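Local structure of signal recognition particle receptor FtsY (Sulfolobus acidocaldarius, 5L3S) at residues 214-219 with 241-246; 83-88 with 265-270; 194-199 with 233-238; 131-136 with 182-187. The protein is an SRP54-type receptor of the signal recognition particle, combining a helical bundle domain with a nucleotide-binding domain of the P-loop NTPase class. All blocks are in the same frame, centred on the assembly; numbering follows the deposited sequence.

Contact 1: residues 214-219 with 241-246; sequences PDFRIL and GYDAVI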
# COMPACT_ATOMS: atom_id res chain seq x y z
N PRO B 214 -21.36 12.09 -10.23
CA PRO B 214 -20.51 11.48 -11.26
C PRO B 214 -21.18 10.35 -12.01
O PRO B 214 -22.10 9.69 -11.50
CB PRO B 214 -19.29 10.96 -10.46
CG PRO B 214 -19.74 10.93 -9.04
CD PRO B 214 -20.74 12.04 -8.90
N ASP B 215 -20.76 10.15 -13.25
CA ASP B 215 -21.27 9.07 -14.07
C ASP B 215 -20.51 7.78 -13.79
O ASP B 215 -21.01 6.70 -14.07
CB ASP B 215 -21.18 9.44 -15.55
CG ASP B 215 -21.97 10.69 -15.88
OD1 ASP B 215 -23.19 10.58 -16.03
OD2 ASP B 215 -21.36 11.78 -15.96
N PHE B 216 -19.32 7.90 -13.22
CA PHE B 216 -18.51 6.72 -12.91
C PHE B 216 -17.68 7.03 -11.69
O PHE B 216 -17.10 8.10 -11.59
CB PHE B 216 -17.59 6.38 -14.09
CG PHE B 216 -17.22 4.92 -14.19
CD1 PHE B 216 -18.17 3.97 -14.53
CD2 PHE B 216 -15.91 4.51 -13.98
CE1 PHE B 216 -17.83 2.62 -14.63
CE2 PHE B 216 -15.56 3.17 -14.08
CZ PHE B 216 -16.53 2.22 -14.40
N ARG B 217 -17.61 6.08 -10.74
CA ARG B 217 -16.83 6.29 -9.53
C ARG B 217 -15.76 5.19 -9.43
O ARG B 217 -16.09 4.02 -9.53
CB ARG B 217 -17.71 6.21 -8.28
CG ARG B 217 -18.89 7.15 -8.22
CD ARG B 217 -19.71 6.83 -6.99
NE ARG B 217 -20.90 7.67 -6.88
CZ ARG B 217 -21.72 7.67 -5.84
NH1 ARG B 217 -21.49 6.88 -4.80
NH2 ARG B 217 -22.78 8.48 -5.84
N ILE B 218 -14.50 5.57 -9.24
CA ILE B 218 -13.41 4.62 -9.22
C ILE B 218 -12.66 4.66 -7.90
O ILE B 218 -12.11 5.69 -7.52
CB ILE B 218 -12.40 4.87 -10.36
CG1 ILE B 218 -13.11 4.80 -11.72
CG2 ILE B 218 -11.27 3.84 -10.30
CD1 ILE B 218 -12.20 5.07 -12.90
N LEU B 219 -12.64 3.53 -7.21
CA LEU B 219 -11.83 3.37 -6.02
C LEU B 219 -10.44 2.95 -6.45
O LEU B 219 -10.27 2.06 -7.29
CB LEU B 219 -12.43 2.30 -5.11
CG LEU B 219 -11.55 1.87 -3.92
CD1 LEU B 219 -11.33 3.02 -2.96
CD2 LEU B 219 -12.15 0.62 -3.22
N GLY B 241 -19.96 3.91 -1.99
CA GLY B 241 -20.36 3.24 -3.22
C GLY B 241 -19.45 3.62 -4.38
O GLY B 241 -19.06 4.78 -4.52
N TYR B 242 -19.08 2.64 -5.21
CA TYR B 242 -18.26 2.91 -6.39
C TYR B 242 -18.59 1.87 -7.47
O TYR B 242 -19.26 0.88 -7.20
CB TYR B 242 -16.76 2.90 -6.06
CG TYR B 242 -16.30 1.65 -5.33
CD1 TYR B 242 -16.33 1.58 -3.94
CD2 TYR B 242 -15.84 0.54 -6.03
CE1 TYR B 242 -15.92 0.44 -3.26
CE2 TYR B 242 -15.42 -0.61 -5.36
CZ TYR B 242 -15.47 -0.64 -3.97
OH TYR B 242 -15.07 -1.77 -3.28
N ASP B 243 -18.10 2.10 -8.68
CA ASP B 243 -18.45 1.26 -9.82
C ASP B 243 -17.35 0.26 -10.18
O ASP B 243 -17.64 -0.85 -10.63
CB ASP B 243 -18.75 2.12 -11.04
CG ASP B 243 -19.88 3.10 -10.79
OD1 ASP B 243 -21.02 2.63 -10.58
OD2 ASP B 243 -19.64 4.32 -10.81
N ALA B 244 -16.10 0.67 -10.00
CA ALA B 244 -14.96 -0.16 -10.37
C ALA B 244 -13.69 0.22 -9.60
O ALA B 244 -13.65 1.23 -8.90
CB ALA B 244 -14.70 -0.10 -11.85
N VAL B 245 -12.65 -0.60 -9.76
CA VAL B 245 -11.41 -0.38 -9.04
C VAL B 245 -10.28 -0.29 -10.06
O VAL B 245 -10.29 -0.99 -11.08
CB VAL B 245 -11.15 -1.56 -8.08
CG1 VAL B 245 -9.71 -1.58 -7.58
CG2 VAL B 245 -12.14 -1.52 -6.92
N ILE B 246 -9.30 0.57 -9.78
CA ILE B 246 -8.01 0.49 -10.45
C ILE B 246 -6.96 0.09 -9.40
O ILE B 246 -6.89 0.69 -8.33
CB ILE B 246 -7.65 1.83 -11.15
CG1 ILE B 246 -8.58 2.06 -12.36
CG2 ILE B 246 -6.18 1.84 -11.59
CD1 ILE B 246 -8.42 3.44 -13.05
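Arg217 reaches across the loop residues Gly241, Tyr242 and Asp243. CB rests 3.8 Å from Tyr242 CA, and CG lies 3.9 Å from Asp243 OD2. From CG to NE the chain is extended, which brings CD to 3.3 Å from Gly241 O. At the tip NH1 donates to Gly241 O (3.2 Å, 171°); the oxygen lies in the guanidinium plane, whereas the donor stands well above the carbonyl plane. NH1 also bonds a glycerol, probably from the crystallisation liquor; a long polar-tipped chain suits this partly exposed place. Gly241 has a phi of 89°, where a CB would press on the preceding carbonyl, so glycine fits this loop.

The Asp243 carboxylate takes the place of a backbone carbonyl just ahead of the paired strands: OD2 accepts Arg217 N through its anti lone pair at 2.7 Å, while Asp243 N returns a bond to Arg217 O at 2.9 Å. Asp243 CB covers one face of the Phe216 ring, off towards the rim. Parallel pairing continues with Leu219 N to Ala244 O (3.0 Å) and Ile246 N to Leu219 O (3.1 Å). Leu219 CB sits over the centre of the Tyr242 ring. Helix 228-239 joins the strands in a beta-alpha-beta crossover, packs on Leu219 and accepts the Tyr242 hydroxyl at Ala233 O; strands 102-107 and 270-274 flank the pair.

Contact 2: residues 83-88 with 265-270; sequences TKNQKT and ELKKPV
Lys267 is bent at chi2 (-47°), which swings its CD against the Asn85 amide. Lys87, on the other segment, is bent twice, and its chi4 of -46° sets NZ near Pro269. The Lys267 and Asn85 side chains cross at about a right angle, with Lys267 CD 3.4 Å from Asn85 OD1 and 3.5 Å from Asn85 ND2. The lysine methylenes supply the apolar contact to the amide, while the amine bonds Ala263 O. Asparagine suits its place because its short amide can donate through ND2 to Ile81 O, near the end of its own helix, while turning OD1 to Lys267. Asn85 OD1 approaches Lys267 CA to 3.1 Å; it also stands 3.2 Å from Lys267 O, but both are acceptors and form no bond.

Two helix ends meet at this point, that of helix 66-85, which leads out of the helical bundle region, and that of helix 258-266, in the GTPase-type domain. Lys267 is the first residue to leave the second helix and does so with a positive phi of 52°, turning the chain towards strand 270-274.

On the next part of that chain the buried Pro269 offers an apolar ring, its CB 3.5 Å from Asn85 O. Lys87, an exposed residue, crosses this ring at about a right angle, NZ lying 3.9 Å from Pro269 CD.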
# COMPACT_ATOMS: atom_id res chain seq x y z
N THR B 83 -14.49 -13.24 -14.96
CA THR B 83 -15.15 -12.99 -16.24
C THR B 83 -16.60 -12.54 -16.06
O THR B 83 -17.08 -11.67 -16.78
CB THR B 83 -15.06 -14.22 -17.16
OG1 THR B 83 -13.68 -14.51 -17.42
CG2 THR B 83 -15.77 -13.97 -18.50
N LYS B 84 -17.28 -13.13 -15.08
CA LYS B 84 -18.68 -12.79 -14.80
C LYS B 84 -18.84 -11.37 -14.26
O LYS B 84 -19.88 -10.73 -14.45
CB LYS B 84 -19.27 -13.80 -13.82
CG LYS B 84 -20.74 -13.59 -13.51
CD LYS B 84 -21.24 -14.55 -12.44
CE LYS B 84 -22.71 -14.30 -12.14
NZ LYS B 84 -23.22 -15.19 -11.06
N ASN B 85 -17.81 -10.86 -13.59
CA ASN B 85 -17.86 -9.52 -13.00
C ASN B 85 -17.48 -8.37 -13.93
O ASN B 85 -17.70 -7.20 -13.60
CB ASN B 85 -17.02 -9.46 -11.72
CG ASN B 85 -17.81 -9.86 -10.51
OD1 ASN B 85 -18.67 -9.11 -10.06
ND2 ASN B 85 -17.55 -11.05 -9.99
N GLN B 86 -16.90 -8.70 -15.08
CA GLN B 86 -16.54 -7.71 -16.08
C GLN B 86 -17.76 -6.91 -16.55
O GLN B 86 -18.85 -7.45 -16.73
CB GLN B 86 -15.90 -8.39 -17.29
CG GLN B 86 -14.44 -8.74 -17.12
CD GLN B 86 -13.84 -9.31 -18.38
OE1 GLN B 86 -14.40 -10.22 -19.00
NE2 GLN B 86 -12.69 -8.77 -18.78
N LYS B 87 -17.54 -5.62 -16.78
CA LYS B 87 -18.57 -4.73 -17.30
C LYS B 87 -18.12 -4.21 -18.66
O LYS B 87 -17.03 -4.55 -19.13
CB LYS B 87 -18.78 -3.54 -16.36
CG LYS B 87 -19.14 -3.92 -14.93
CD LYS B 87 -20.48 -4.63 -14.86
CE LYS B 87 -21.11 -4.48 -13.49
NZ LYS B 87 -20.13 -4.75 -12.39
N THR B 88 -18.94 -3.36 -19.26
CA THR B 88 -18.58 -2.72 -20.52
C THR B 88 -17.29 -1.92 -20.38
O THR B 88 -17.04 -1.29 -19.34
CB THR B 88 -19.71 -1.78 -21.01
OG1 THR B 88 -20.94 -2.51 -21.06
CG2 THR B 88 -19.40 -1.24 -22.39
N GLU B 265 -16.08 -11.46 -3.16
CA GLU B 265 -16.81 -10.89 -2.03
C GLU B 265 -17.78 -9.76 -2.37
O GLU B 265 -18.88 -9.70 -1.82
CB GLU B 265 -15.84 -10.35 -0.98
CG GLU B 265 -15.15 -11.41 -0.19
CD GLU B 265 -16.12 -12.19 0.65
OE1 GLU B 265 -16.98 -11.55 1.30
OE2 GLU B 265 -16.03 -13.43 0.66
N LEU B 266 -17.36 -8.84 -3.23
CA LEU B 266 -18.09 -7.58 -3.42
C LEU B 266 -18.72 -7.43 -4.80
O LEU B 266 -19.41 -6.44 -5.05
CB LEU B 266 -17.15 -6.40 -3.16
CG LEU B 266 -16.49 -6.39 -1.79
CD1 LEU B 266 -15.55 -5.20 -1.64
CD2 LEU B 266 -17.55 -6.38 -0.71
N LYS B 267 -18.48 -8.40 -5.67
CA LYS B 267 -18.90 -8.31 -7.07
C LYS B 267 -18.43 -7.02 -7.72
O LYS B 267 -19.18 -6.41 -8.49
CB LYS B 267 -20.42 -8.48 -7.21
CG LYS B 267 -20.92 -9.87 -6.86
CD LYS B 267 -20.04 -10.91 -7.53
CE LYS B 267 -20.08 -12.25 -6.81
NZ LYS B 267 -18.96 -13.12 -7.28
N LYS B 268 -17.21 -6.59 -7.41
CA LYS B 268 -16.67 -5.36 -7.97
C LYS B 268 -15.54 -5.69 -8.94
O LYS B 268 -14.72 -6.55 -8.66
CB LYS B 268 -16.16 -4.42 -6.86
CG LYS B 268 -17.27 -3.87 -5.98
CD LYS B 268 -18.18 -2.92 -6.76
CE LYS B 268 -19.23 -2.30 -5.86
NZ LYS B 268 -20.30 -1.60 -6.61
N PRO B 269 -15.53 -5.03 -10.10
CA PRO B 269 -14.49 -5.33 -11.08
C PRO B 269 -13.26 -4.42 -10.97
O PRO B 269 -13.37 -3.25 -10.59
CB PRO B 269 -15.19 -5.08 -12.41
CG PRO B 269 -16.15 -3.95 -12.10
CD PRO B 269 -16.64 -4.24 -10.69
N VAL B 270 -12.10 -4.96 -11.31
CA VAL B 270 -10.93 -4.16 -11.57
C VAL B 270 -10.96 -3.84 -13.05
O VAL B 270 -11.13 -4.75 -13.87
CB VAL B 270 -9.64 -4.94 -11.26
CG1 VAL B 270 -8.41 -4.12 -11.62
CG2 VAL B 270 -9.61 -5.36 -9.78

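Contact 3: residues 194-199 with 233-238; sequences RMHIDS and ARHFEN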
# COMPACT_ATOMS: atom_id res chain seq x y z
N ARG B 194 -8.03 9.76 2.00
CA ARG B 194 -8.83 9.75 3.21
C ARG B 194 -8.97 8.31 3.67
O ARG B 194 -9.08 7.40 2.84
CB ARG B 194 -10.21 10.39 2.97
CG ARG B 194 -11.21 9.55 2.14
CD ARG B 194 -12.33 10.44 1.55
NE ARG B 194 -11.73 11.36 0.60
CZ ARG B 194 -11.87 12.68 0.61
NH1 ARG B 194 -12.64 13.28 1.50
NH2 ARG B 194 -11.22 13.39 -0.29
N MET B 195 -8.95 8.09 4.98
CA MET B 195 -9.24 6.76 5.51
C MET B 195 -10.72 6.45 5.40
O MET B 195 -11.57 7.31 5.61
CB MET B 195 -8.80 6.64 6.98
CG MET B 195 -7.29 6.62 7.19
SD MET B 195 -6.50 5.22 6.35
CE MET B 195 -7.68 3.94 6.69
N HIS B 196 -11.02 5.20 5.08
CA HIS B 196 -12.39 4.74 4.97
C HIS B 196 -13.15 4.83 6.30
O HIS B 196 -14.38 4.84 6.30
CB HIS B 196 -12.42 3.31 4.41
CG HIS B 196 -11.45 2.38 5.08
ND1 HIS B 196 -10.08 2.57 5.03
CD2 HIS B 196 -11.65 1.25 5.80
CE1 HIS B 196 -9.48 1.59 5.70
NE2 HIS B 196 -10.41 0.78 6.18
N ILE B 197 -12.43 4.92 7.42
CA ILE B 197 -13.06 5.04 8.73
C ILE B 197 -13.06 6.47 9.28
O ILE B 197 -13.45 6.71 10.42
CB ILE B 197 -12.39 4.11 9.78
CG1 ILE B 197 -10.88 4.37 9.84
CG2 ILE B 197 -12.70 2.63 9.47
CD1 ILE B 197 -10.18 3.63 10.96
N ASP B 198 -12.62 7.42 8.47
CA ASP B 198 -12.62 8.82 8.87
C ASP B 198 -13.98 9.42 8.51
O ASP B 198 -14.22 9.77 7.36
CB ASP B 198 -11.49 9.56 8.15
CG ASP B 198 -11.31 10.99 8.63
OD1 ASP B 198 -12.30 11.63 9.06
OD2 ASP B 198 -10.18 11.48 8.55
N SER B 199 -14.88 9.52 9.48
CA SER B 199 -16.24 9.97 9.22
C SER B 199 -16.33 11.37 8.61
O SER B 199 -17.13 11.59 7.70
CB SER B 199 -17.09 9.91 10.49
OG SER B 199 -17.49 8.58 10.76
N ALA B 233 -12.01 -1.64 0.48
CA ALA B 233 -13.05 -1.83 -0.53
C ALA B 233 -14.44 -2.04 0.08
O ALA B 233 -15.42 -1.50 -0.44
CB ALA B 233 -12.69 -2.98 -1.44
N ARG B 234 -14.54 -2.82 1.15
CA ARG B 234 -15.83 -3.10 1.81
C ARG B 234 -16.43 -1.85 2.43
O ARG B 234 -17.62 -1.55 2.25
CB ARG B 234 -15.68 -4.13 2.92
CG ARG B 234 -15.52 -5.56 2.48
CD ARG B 234 -15.51 -6.45 3.72
NE ARG B 234 -15.22 -7.85 3.42
CZ ARG B 234 -16.11 -8.72 2.95
NH1 ARG B 234 -17.36 -8.35 2.72
NH2 ARG B 234 -15.73 -9.97 2.73
N HIS B 235 -15.61 -1.15 3.21
CA HIS B 235 -16.03 0.06 3.90
C HIS B 235 -16.46 1.14 2.93
O HIS B 235 -17.50 1.75 3.12
CB HIS B 235 -14.91 0.59 4.79
CG HIS B 235 -14.84 -0.06 6.13
ND1 HIS B 235 -15.50 0.44 7.23
CD2 HIS B 235 -14.19 -1.17 6.56
CE1 HIS B 235 -15.27 -0.33 8.28
NE2 HIS B 235 -14.47 -1.32 7.89
N PHE B 236 -15.65 1.38 1.90
CA PHE B 236 -15.97 2.41 0.91
C PHE B 236 -17.24 2.06 0.14
O PHE B 236 -18.03 2.94 -0.20
CB PHE B 236 -14.79 2.63 -0.05
CG PHE B 236 -13.76 3.61 0.44
CD1 PHE B 236 -14.13 4.87 0.89
CD2 PHE B 236 -12.42 3.28 0.42
CE1 PHE B 236 -13.16 5.78 1.33
CE2 PHE B 236 -11.44 4.19 0.87
CZ PHE B 236 -11.82 5.43 1.32
N GLU B 237 -17.44 0.78 -0.14
CA GLU B 237 -18.65 0.38 -0.84
C GLU B 237 -19.88 0.66 0.03
O GLU B 237 -20.89 1.14 -0.46
CB GLU B 237 -18.60 -1.10 -1.27
CG GLU B 237 -19.94 -1.67 -1.74
CD GLU B 237 -20.55 -0.89 -2.89
OE1 GLU B 237 -19.81 -0.21 -3.63
OE2 GLU B 237 -21.78 -0.96 -3.06
N ASN B 238 -19.76 0.38 1.33
CA ASN B 238 -20.87 0.61 2.25
C ASN B 238 -21.14 2.08 2.56
O ASN B 238 -22.28 2.49 2.69
CB ASN B 238 -20.66 -0.17 3.56
CG ASN B 238 -20.68 -1.68 3.36
OD1 ASN B 238 -21.34 -2.19 2.46
ND2 ASN B 238 -19.96 -2.39 4.21
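His196 is wedged between His235 and Phe236, and this aromatic cluster is the tight part of the contact. Its CB sits over the centre of the Phe236 ring, 3.8 Å from the centroid, as a CH-pi contact. A chi1 of 47° puts CG between the backbone N and the carbonyl carbon, on the His235 side, where it lies 3.9 Å from His235 CB. The CD2 edge is turned toward the face of His235 in an offset edge-to-face pair, CD2 lying 3.5 Å from His235 CG. Phe236, large and wholly apolar, suits this buried place; Arg194 O meets its edge at CZ (3.7 Å).

Ile197 belongs to the loose side. Exposed, it reaches over a face of His235 only with CG2, 4.1 Å from CE1. Polar ring atoms are served elsewhere: His235 NE2 by Glu231, and His196 NE2 by a polar side chain of the chain of another protein. His196 thus offers carbon to the cluster and nitrogen to the other protein.

The loop begins with the arginine that ends the DTAGR sequence of SRP-type GTPases. It lies between strand 186-191 and helix 199-212, against helix 228-239, whose Phe236 also packs on Leu219 of strand 216-222.

Contact 4: residues 131-136 with 182-187; sequences STIIAA and RNIDVV. With GOL (glycerol), chain V.
Ser131 and Asp185 hold each other by a reciprocal pair of hydrogen bonds just before the two strands begin. Ser131 N donates to Asp185 OD2 at 2.9 Å, on the anti side and 31° out of the carboxylate plane. Asp185 N donates to Ser131 OG at 2.9 Å; chi1 of Ser131 (59°) sets that hydroxyl between its own backbone N and carbonyl carbon. Short polar side chains suit both places, each reaching a partner's backbone amide. Parallel pairing then takes over, with Val186 N bonded to Ser131 O at 2.9 Å and Ile133 N to Val186 O at 3.0 Å.

Glycerol, probably from the crystallisation liquor, shares a hydrogen bond between its O3 and Ser131 OG (2.7 Å), and its O1 donates to Asp185 OD2 (2.8 Å), which serves two donors. Asp185 OD1 forms a salt bridge with Lys100.

Beta-branched isoleucine and valine, well suited to strands, carry the apolar contacts, joined by Ile184 from the loop. Ile133 CG1 touches Val187 CG2 at 3.7 Å, while Ile133 CG2 meets Ile184 CG2 at 3.9 Å, the isoleucines crossing at about a right angle. Asn183 is the C-prime residue of the Schellman motif ending helix 168-181, from which the chain turns into strand 186-191. Strands 132-137 and 186-191 are parallel neighbours in the P-loop NTPase sheet, covered by helix 168-181 on one side and helix 114-127 on the other.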
# COMPACT_ATOMS: atom_id res chain seq x y z
N SER B 131 -11.74 14.52 -25.40
CA SER B 131 -11.25 15.71 -24.69
C SER B 131 -11.49 15.58 -23.18
O SER B 131 -12.44 14.93 -22.73
CB SER B 131 -11.86 17.00 -25.26
OG SER B 131 -13.28 17.01 -25.19
N THR B 132 -10.61 16.18 -22.38
CA THR B 132 -10.67 15.99 -20.93
C THR B 132 -10.24 17.24 -20.18
O THR B 132 -9.37 17.97 -20.65
CB THR B 132 -9.72 14.86 -20.49
OG1 THR B 132 -8.36 15.22 -20.79
CG2 THR B 132 -10.04 13.55 -21.19
N ILE B 133 -10.83 17.47 -19.02
CA ILE B 133 -10.29 18.44 -18.08
C ILE B 133 -10.23 17.79 -16.71
O ILE B 133 -10.97 16.84 -16.42
CB ILE B 133 -11.09 19.76 -18.00
CG1 ILE B 133 -12.45 19.53 -17.33
CG2 ILE B 133 -11.26 20.40 -19.37
CD1 ILE B 133 -13.24 20.80 -17.15
N ILE B 134 -9.34 18.29 -15.87
CA ILE B 134 -9.15 17.74 -14.54
C ILE B 134 -9.61 18.75 -13.52
O ILE B 134 -9.31 19.94 -13.64
CB ILE B 134 -7.65 17.47 -14.28
CG1 ILE B 134 -7.08 16.56 -15.37
CG2 ILE B 134 -7.44 16.92 -12.86
CD1 ILE B 134 -5.56 16.42 -15.33
N ALA B 135 -10.38 18.28 -12.54
CA ALA B 135 -10.74 19.07 -11.37
C ALA B 135 -9.75 18.76 -10.24
O ALA B 135 -9.65 17.62 -9.78
CB ALA B 135 -12.14 18.73 -10.93
N ALA B 136 -9.03 19.79 -9.80
CA ALA B 136 -8.08 19.66 -8.69
C ALA B 136 -8.81 19.74 -7.35
O ALA B 136 -8.67 20.70 -6.61
CB ALA B 136 -7.01 20.75 -8.78
N ARG B 182 -17.94 24.20 -22.81
CA ARG B 182 -16.97 23.99 -23.88
C ARG B 182 -17.13 22.65 -24.56
O ARG B 182 -16.30 22.26 -25.39
CB ARG B 182 -15.54 24.11 -23.34
CG ARG B 182 -15.28 25.32 -22.47
CD ARG B 182 -15.49 26.63 -23.20
NE ARG B 182 -14.58 27.66 -22.70
CZ ARG B 182 -14.74 28.33 -21.56
NH1 ARG B 182 -15.78 28.07 -20.78
NH2 ARG B 182 -13.85 29.24 -21.20
N ASN B 183 -18.19 21.93 -24.20
CA ASN B 183 -18.47 20.61 -24.78
C ASN B 183 -17.28 19.64 -24.67
O ASN B 183 -16.98 18.91 -25.61
CB ASN B 183 -18.93 20.76 -26.24
CG ASN B 183 -20.33 21.32 -26.35
OD1 ASN B 183 -21.26 20.80 -25.74
ND2 ASN B 183 -20.47 22.39 -27.12
N ILE B 184 -16.61 19.67 -23.52
CA ILE B 184 -15.54 18.73 -23.18
C ILE B 184 -16.12 17.34 -22.91
O ILE B 184 -17.16 17.21 -22.27
CB ILE B 184 -14.77 19.23 -21.93
CG1 ILE B 184 -14.17 20.62 -22.18
CG2 ILE B 184 -13.70 18.23 -21.48
CD1 ILE B 184 -13.37 20.73 -23.45
N ASP B 185 -15.46 16.30 -23.42
CA ASP B 185 -15.98 14.95 -23.33
C ASP B 185 -15.98 14.39 -21.90
O ASP B 185 -16.93 13.72 -21.48
CB ASP B 185 -15.19 13.99 -24.23
CG ASP B 185 -15.36 14.28 -25.71
OD1 ASP B 185 -16.45 14.74 -26.12
OD2 ASP B 185 -14.40 14.04 -26.47
N VAL B 186 -14.91 14.66 -21.17
CA VAL B 186 -14.72 14.04 -19.87
C VAL B 186 -14.20 15.01 -18.81
O VAL B 186 -13.30 15.81 -19.09
CB VAL B 186 -13.73 12.86 -19.98
CG1 VAL B 186 -13.43 12.27 -18.61
CG2 VAL B 186 -14.26 11.79 -20.95
N VAL B 187 -14.74 14.93 -17.60
CA VAL B 187 -14.13 15.55 -16.43
C VAL B 187 -13.62 14.48 -15.46
O VAL B 187 -14.36 13.55 -15.12
CB VAL B 187 -15.12 16.46 -15.69
CG1 VAL B 187 -14.51 16.96 -14.35
CG2 VAL B 187 -15.54 17.60 -16.57
C1 GOL V . -15.18 14.84 -29.90
O1 GOL V . -14.44 13.83 -29.23
C2 GOL V . -15.30 16.11 -29.06
O2 GOL V . -16.32 15.95 -28.10
C3 GOL V . -14.01 16.48 -28.34
O3 GOL V . -14.12 17.73 -27.66

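From the N terminus, residues 83-88 open contact 2, which closes only at 265-270, so its long loop encloses the other three and ties the end of helix 66-85 to the nucleotide-binding domain. Contact 4 opens at 131-136 and closes at 182-187, pairing neighbouring strands and closing before contacts 3 and 1 open. Contact 3 then opens at 194-199 and contact 1 at 214-219; contact 3 closes at 233-238 and contact 1 at 241-246, so these two cross. They share helix 228-239, which leads from one strand of contact 1 to the other. Contacts 1 and 4 lie in the same sheet, centres about 17 Å apart, whereas contact 2 touches both 1 and 3.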